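PDB 1W5T: ORC1-type DNA replication protein 2 from Aeropyrum pernix, which binds DNA and ATP and is involved in regulating DNA replication, as a member of the Cdc6/Orc family of AAA+ ATPases. Local coordinates for residues Ile37-Leu42 / Glu78-Glu83; Leu365-Ala370 / Pro388-Asp393. All coordinates share one frame; numbering follows the deposited sequence.

Contact 1 of 2, residues Ile37-Leu42 / Glu78-Glu83; sequences IYLNRL and EAAAKE
L39 and L42, one turn apart on helix 28-43, meet A79 and A80 of helix 65-82, the helix that follows the P-loop in the AAA+ ATPase domain. This is nearly parallel helix packing: the axes of the two short segments run 23° apart and approach to 10.8 Å. With no hydrogen bond between the segments, the contact is aliphatic, leucine ends against alanine methyls, with one leucine methyl also near a backbone N. The branched end of L39 lies over A79, its CD2 standing 3.9 Å from A79 CB. L39 CG and CD1 are also near A79 CB, each at 4.2 Å, and from there CD1 extends to 4.3 Å from A80 N. L42 reaches the same A80 from one turn further on. Its CG lies anti to the backbone N (chi1 -154°), which carries CD1 across to the methyl of A80. The leucines thus supply the length that bridges the gap, while the alanines add little beyond the helix surface; the join buries just 127 Å² in all.

Further out, L39 also touches V76 one turn earlier on helix 65-82. L42 packs on Y139 of strand 139-145, which ties this helix pair to the parallel sheet, and on L85 in the loop after helix 65-82. Y38, on the same helix as the leucines, touches V76 and L141 of strand 139-145, and its OH hydrogen-bonds to F182 O. R41, which takes no part in the helix contact, forms a salt bridge through NH1 with D50 OD2. The closest approach across the two segments is L42 CD1 to A80 CB, 3.7 Å.

Contact 2 of 2, residues Leu365-Ala370 / Pro388-Asp393; sequences LGLVDA and PHLPAD
L367 and L390 form the apolar centre of this contact in the C-terminal winged-helix domain, where the turn entering strand 368-372 faces the turn leading to helix 392-408. L367 starts away from 388-393, but CG, anti to the carbonyl carbon (chi1 -72°), lets CD2 come back to L390, whose own side chain starts toward 365-370. The two cross at about a right angle, with L367 CD2 3.8 Å from L390 CD1. That same CD1 sits 3.5 Å from L367 O, packing on the backbone as well. Within its own segment, L390 also lays CD2 over one face of the H389 ring, 3.4 Å above the plane.

G366, in a Schellman motif closing helix 352-364 (phi 70°), is looser: its O comes only to 4.5 Å from H389 CE1, at the ring edge. At the exposed rim, D369 OD2 makes a close but single-atom contact with P388 CD, 3.4 Å; its stronger partner is R385 NE, in a salt bridge. No hydrogen bond joins the two segments.

D369 bonds through the backbone to R385 in the antiparallel pair 368-372/382-386, probably the wing, and L367 to A387 just beyond the strand ends, while L367 rests on L362 of helix 352-364 and L314 of helix 308-322.

Contact 1 is buried and contact 2 lies at the surface, on opposite sides of the chain's centre, with centres 42 Å apart and nearest atoms about 26 Å apart. They share no element: 37-42 and 78-83 join two helices beside the parallel sheet of the ATPase domain, whereas 365-370 and 388-393 join the start of an edge strand and the turn before it to the turn leading into helix 392-408. Contact 1 is essentially aliphatic, while contact 2 adds carbonyl, carboxylate and imidazole groups around a leucine pair. Contact 2 is also the one nearer the nucleotide, the H389 side chain lying about 11 Å from the bound ATP analogue.

Contact 1 of 2, residues Ile37-Leu42 / Glu78-Glu83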
loop_
_atom_site.group_PDB
_atom_site.type_symbol
_atom_site.label_atom_id
_atom_site.label_comp_id
_atom_site.label_asym_id
_atom_site.label_seq_id
_atom_site.Cartn_x
_atom_site.Cartn_y
_atom_site.Cartn_z
ATOM N N ILE A 37 -5.287 9.905 -17.851
ATOM C CA ILE A 37 -5.025 11.268 -17.394
ATOM C C ILE A 37 -3.687 11.726 -17.874
ATOM O O ILE A 37 -3.567 12.847 -18.386
ATOM C CB ILE A 37 -5.117 11.367 -15.892
ATOM C CG1 ILE A 37 -6.584 11.315 -15.506
ATOM C CG2 ILE A 37 -4.433 12.656 -15.348
ATOM C CD1 ILE A 37 -6.782 10.551 -14.267
ATOM N N TYR A 38 -2.691 10.839 -17.767
ATOM C CA TYR A 38 -1.375 11.163 -18.300
ATOM C C TYR A 38 -1.422 11.345 -19.806
ATOM O O TYR A 38 -1.036 12.412 -20.280
ATOM C CB TYR A 38 -0.344 10.123 -17.896
ATOM C CG TYR A 38 -0.136 10.057 -16.404
ATOM C CD1 TYR A 38 -0.570 8.944 -15.686
ATOM C CD2 TYR A 38 0.486 11.108 -15.707
ATOM C CE1 TYR A 38 -0.399 8.863 -14.288
ATOM C CE2 TYR A 38 0.676 11.040 -14.305
ATOM C CZ TYR A 38 0.236 9.912 -13.619
ATOM O OH TYR A 38 0.428 9.821 -12.293
ATOM N N LEU A 39 -1.888 10.318 -20.536
ATOM C CA LEU A 39 -1.973 10.336 -22.001
ATOM C C LEU A 39 -2.750 11.518 -22.600
ATOM O O LEU A 39 -2.298 12.106 -23.580
ATOM C CB LEU A 39 -2.618 9.048 -22.499
ATOM C CG LEU A 39 -1.823 7.805 -22.955
ATOM C CD1 LEU A 39 -0.309 7.951 -22.906
ATOM C CD2 LEU A 39 -2.296 6.581 -22.228
ATOM N N ASN A 40 -3.900 11.865 -22.028
ATOM C CA ASN A 40 -4.669 13.040 -22.451
ATOM C C ASN A 40 -3.828 14.316 -22.584
ATOM O O ASN A 40 -3.964 15.044 -23.561
ATOM C CB ASN A 40 -5.806 13.352 -21.444
ATOM C CG ASN A 40 -6.958 12.404 -21.543
ATOM O OD1 ASN A 40 -7.824 12.404 -20.670
ATOM N ND2 ASN A 40 -7.001 11.597 -22.604
ATOM N N ARG A 41 -3.038 14.612 -21.546
ATOM C CA ARG A 41 -2.096 15.736 -21.555
ATOM C C ARG A 41 -1.021 15.498 -22.632
ATOM O O ARG A 41 -0.692 16.386 -23.392
ATOM C CB ARG A 41 -1.483 15.897 -20.165
ATOM C CG ARG A 41 -0.505 17.038 -20.003
ATOM C CD ARG A 41 -1.007 18.281 -19.230
ATOM N NE ARG A 41 -2.034 18.047 -18.244
ATOM C CZ ARG A 41 -2.834 18.940 -17.686
ATOM N NH1 ARG A 41 -3.675 18.493 -16.768
ATOM N NH2 ARG A 41 -2.837 20.237 -18.025
ATOM N N LEU A 42 -0.514 14.271 -22.726
ATOM C CA LEU A 42 0.629 14.005 -23.576
ATOM C C LEU A 42 0.268 13.914 -25.054
ATOM O O LEU A 42 0.987 14.408 -25.884
ATOM C CB LEU A 42 1.308 12.732 -23.096
ATOM C CG LEU A 42 2.772 12.367 -23.289
ATOM C CD1 LEU A 42 2.798 11.022 -24.004
ATOM C CD2 LEU A 42 3.619 13.437 -23.965
ATOM N N GLU A 78 3.690 2.161 -23.380
ATOM C CA GLU A 78 3.282 1.487 -24.623
ATOM C C GLU A 78 2.418 2.389 -25.523
ATOM O O GLU A 78 2.696 2.507 -26.731
ATOM C CB GLU A 78 2.591 0.122 -24.459
ATOM C CG GLU A 78 2.551 -0.508 -23.081
ATOM C CD GLU A 78 1.840 -1.892 -23.051
ATOM O OE1 GLU A 78 1.242 -2.289 -24.087
ATOM O OE2 GLU A 78 1.882 -2.568 -21.967
ATOM N N ALA A 79 1.399 3.027 -24.934
ATOM C CA ALA A 79 0.474 3.857 -25.718
ATOM C C ALA A 79 1.182 5.079 -26.344
ATOM O O ALA A 79 0.862 5.488 -27.478
ATOM C CB ALA A 79 -0.717 4.285 -24.898
ATOM N N ALA A 80 2.154 5.633 -25.633
ATOM C CA ALA A 80 2.820 6.816 -26.141
ATOM C C ALA A 80 3.765 6.445 -27.290
ATOM O O ALA A 80 3.958 7.232 -28.219
ATOM C CB ALA A 80 3.557 7.578 -25.029
ATOM N N ALA A 81 4.323 5.236 -27.230
ATOM C CA ALA A 81 5.165 4.754 -28.302
ATOM C C ALA A 81 4.405 4.513 -29.605
ATOM O O ALA A 81 4.967 4.732 -30.668
ATOM C CB ALA A 81 5.952 3.500 -27.878
ATOM N N LYS A 82 3.151 4.063 -29.547
ATOM C CA LYS A 82 2.345 3.945 -30.777
ATOM C C LYS A 82 2.294 5.272 -31.549
ATOM O O LYS A 82 2.215 5.280 -32.760
ATOM C CB LYS A 82 0.925 3.455 -30.474
ATOM C CG LYS A 82 0.806 1.931 -30.333
ATOM C CD LYS A 82 -0.243 1.564 -29.271
ATOM C CE LYS A 82 -1.451 0.864 -29.886
ATOM N NZ LYS A 82 -1.578 -0.563 -29.418
ATOM N N GLU A 83 2.325 6.382 -30.822
ATOM C CA GLU A 83 2.393 7.720 -31.408
ATOM C C GLU A 83 3.853 8.238 -31.539
ATOM O O GLU A 83 4.101 9.406 -31.860
ATOM C CB GLU A 83 1.563 8.677 -30.562
ATOM C CG GLU A 83 0.151 8.174 -30.247
ATOM C CD GLU A 83 -0.774 8.167 -31.465
ATOM O OE1 GLU A 83 -1.777 7.400 -31.459
ATOM O OE2 GLU A 83 -0.496 8.928 -32.430
#

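Contact 2 of 2, residues Leu365-Ala370 / Pro388-Asp393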
loop_
_atom_site.group_PDB
_atom_site.type_symbol
_atom_site.label_atom_id
_atom_site.label_comp_id
_atom_site.label_asym_id
_atom_site.label_seq_id
_atom_site.Cartn_x
_atom_site.Cartn_y
_atom_site.Cartn_z
ATOM N N LEU A 365 -8.222 4.274 12.460
ATOM C CA LEU A 365 -7.007 3.534 12.119
ATOM C C LEU A 365 -7.401 2.193 11.538
ATOM O O LEU A 365 -6.531 1.388 11.206
ATOM C CB LEU A 365 -6.062 3.329 13.310
ATOM C CG LEU A 365 -5.154 4.469 13.810
ATOM C CD1 LEU A 365 -4.587 4.154 15.212
ATOM C CD2 LEU A 365 -4.005 4.815 12.844
ATOM N N GLY A 366 -8.712 1.971 11.441
ATOM C CA GLY A 366 -9.266 0.734 10.937
ATOM C C GLY A 366 -9.093 -0.464 11.840
ATOM O O GLY A 366 -9.300 -1.596 11.411
ATOM N N LEU A 367 -8.693 -0.230 13.079
ATOM C CA LEU A 367 -8.432 -1.327 14.014
ATOM C C LEU A 367 -9.728 -1.896 14.587
ATOM O O LEU A 367 -9.790 -3.062 14.949
ATOM C CB LEU A 367 -7.520 -0.888 15.165
ATOM C CG LEU A 367 -6.068 -0.647 14.785
ATOM C CD1 LEU A 367 -5.311 0.016 15.927
ATOM C CD2 LEU A 367 -5.423 -1.974 14.360
ATOM N N VAL A 368 -10.747 -1.046 14.679
ATOM C CA VAL A 368 -12.005 -1.429 15.274
ATOM C C VAL A 368 -13.134 -0.909 14.408
ATOM O O VAL A 368 -13.062 0.209 13.904
ATOM C CB VAL A 368 -12.117 -0.980 16.795
ATOM C CG1 VAL A 368 -10.776 -0.900 17.467
ATOM C CG2 VAL A 368 -12.856 0.322 16.988
ATOM N N ASP A 369 -14.162 -1.722 14.187
ATOM C CA ASP A 369 -15.383 -1.177 13.562
ATOM C C ASP A 369 -16.377 -0.724 14.637
ATOM O O ASP A 369 -16.487 -1.320 15.718
ATOM C CB ASP A 369 -16.069 -2.127 12.559
ATOM C CG ASP A 369 -15.087 -2.960 11.743
ATOM O OD1 ASP A 369 -14.319 -2.401 10.929
ATOM O OD2 ASP A 369 -15.047 -4.199 11.829
ATOM N N ALA A 370 -17.072 0.356 14.304
ATOM C CA ALA A 370 -18.110 0.952 15.131
ATOM C C ALA A 370 -19.416 0.994 14.335
ATOM O O ALA A 370 -19.418 1.331 13.145
ATOM C CB ALA A 370 -17.710 2.346 15.554
ATOM N N PRO A 388 -12.277 -7.830 11.862
ATOM C CA PRO A 388 -12.284 -9.309 11.753
ATOM C C PRO A 388 -10.971 -9.945 11.222
ATOM O O PRO A 388 -10.643 -11.076 11.606
ATOM C CB PRO A 388 -13.472 -9.593 10.830
ATOM C CG PRO A 388 -14.401 -8.407 11.084
ATOM C CD PRO A 388 -13.457 -7.200 11.237
ATOM N N HIS A 389 -10.213 -9.208 10.413
ATOM C CA HIS A 389 -9.003 -9.738 9.795
ATOM C C HIS A 389 -7.795 -9.787 10.740
ATOM O O HIS A 389 -6.795 -10.476 10.463
ATOM C CB HIS A 389 -8.665 -8.937 8.534
ATOM C CG HIS A 389 -8.161 -7.562 8.812
ATOM N ND1 HIS A 389 -8.964 -6.563 9.312
ATOM C CD2 HIS A 389 -6.929 -7.020 8.670
ATOM C CE1 HIS A 389 -8.251 -5.464 9.468
ATOM N NE2 HIS A 389 -7.012 -5.712 9.082
ATOM N N LEU A 390 -7.904 -9.070 11.853
ATOM C CA LEU A 390 -6.852 -8.999 12.871
ATOM C C LEU A 390 -6.823 -10.235 13.720
ATOM O O LEU A 390 -7.854 -10.629 14.253
ATOM C CB LEU A 390 -7.093 -7.813 13.808
ATOM C CG LEU A 390 -7.151 -6.465 13.107
ATOM C CD1 LEU A 390 -7.259 -5.307 14.119
ATOM C CD2 LEU A 390 -5.916 -6.386 12.207
ATOM N N PRO A 391 -5.654 -10.844 13.872
ATOM C CA PRO A 391 -5.513 -12.008 14.764
ATOM C C PRO A 391 -5.560 -11.559 16.230
ATOM O O PRO A 391 -4.638 -10.885 16.715
ATOM C CB PRO A 391 -4.142 -12.591 14.384
ATOM C CG PRO A 391 -3.382 -11.478 13.752
ATOM C CD PRO A 391 -4.387 -10.474 13.215
ATOM N N ALA A 392 -6.634 -11.914 16.922
ATOM C CA ALA A 392 -6.918 -11.311 18.222
ATOM C C ALA A 392 -5.922 -11.642 19.328
ATOM O O ALA A 392 -5.596 -10.766 20.133
ATOM C CB ALA A 392 -8.331 -11.600 18.666
ATOM N N ASP A 393 -5.429 -12.880 19.369
ATOM C CA ASP A 393 -4.464 -13.268 20.415
ATOM C C ASP A 393 -3.027 -12.779 20.163
ATOM O O ASP A 393 -2.293 -12.464 21.118
ATOM C CB ASP A 393 -4.519 -14.780 20.728
ATOM C CG ASP A 393 -4.400 -15.651 19.484
ATOM O OD1 ASP A 393 -4.762 -16.852 19.570
ATOM O OD2 ASP A 393 -3.955 -15.227 18.385
#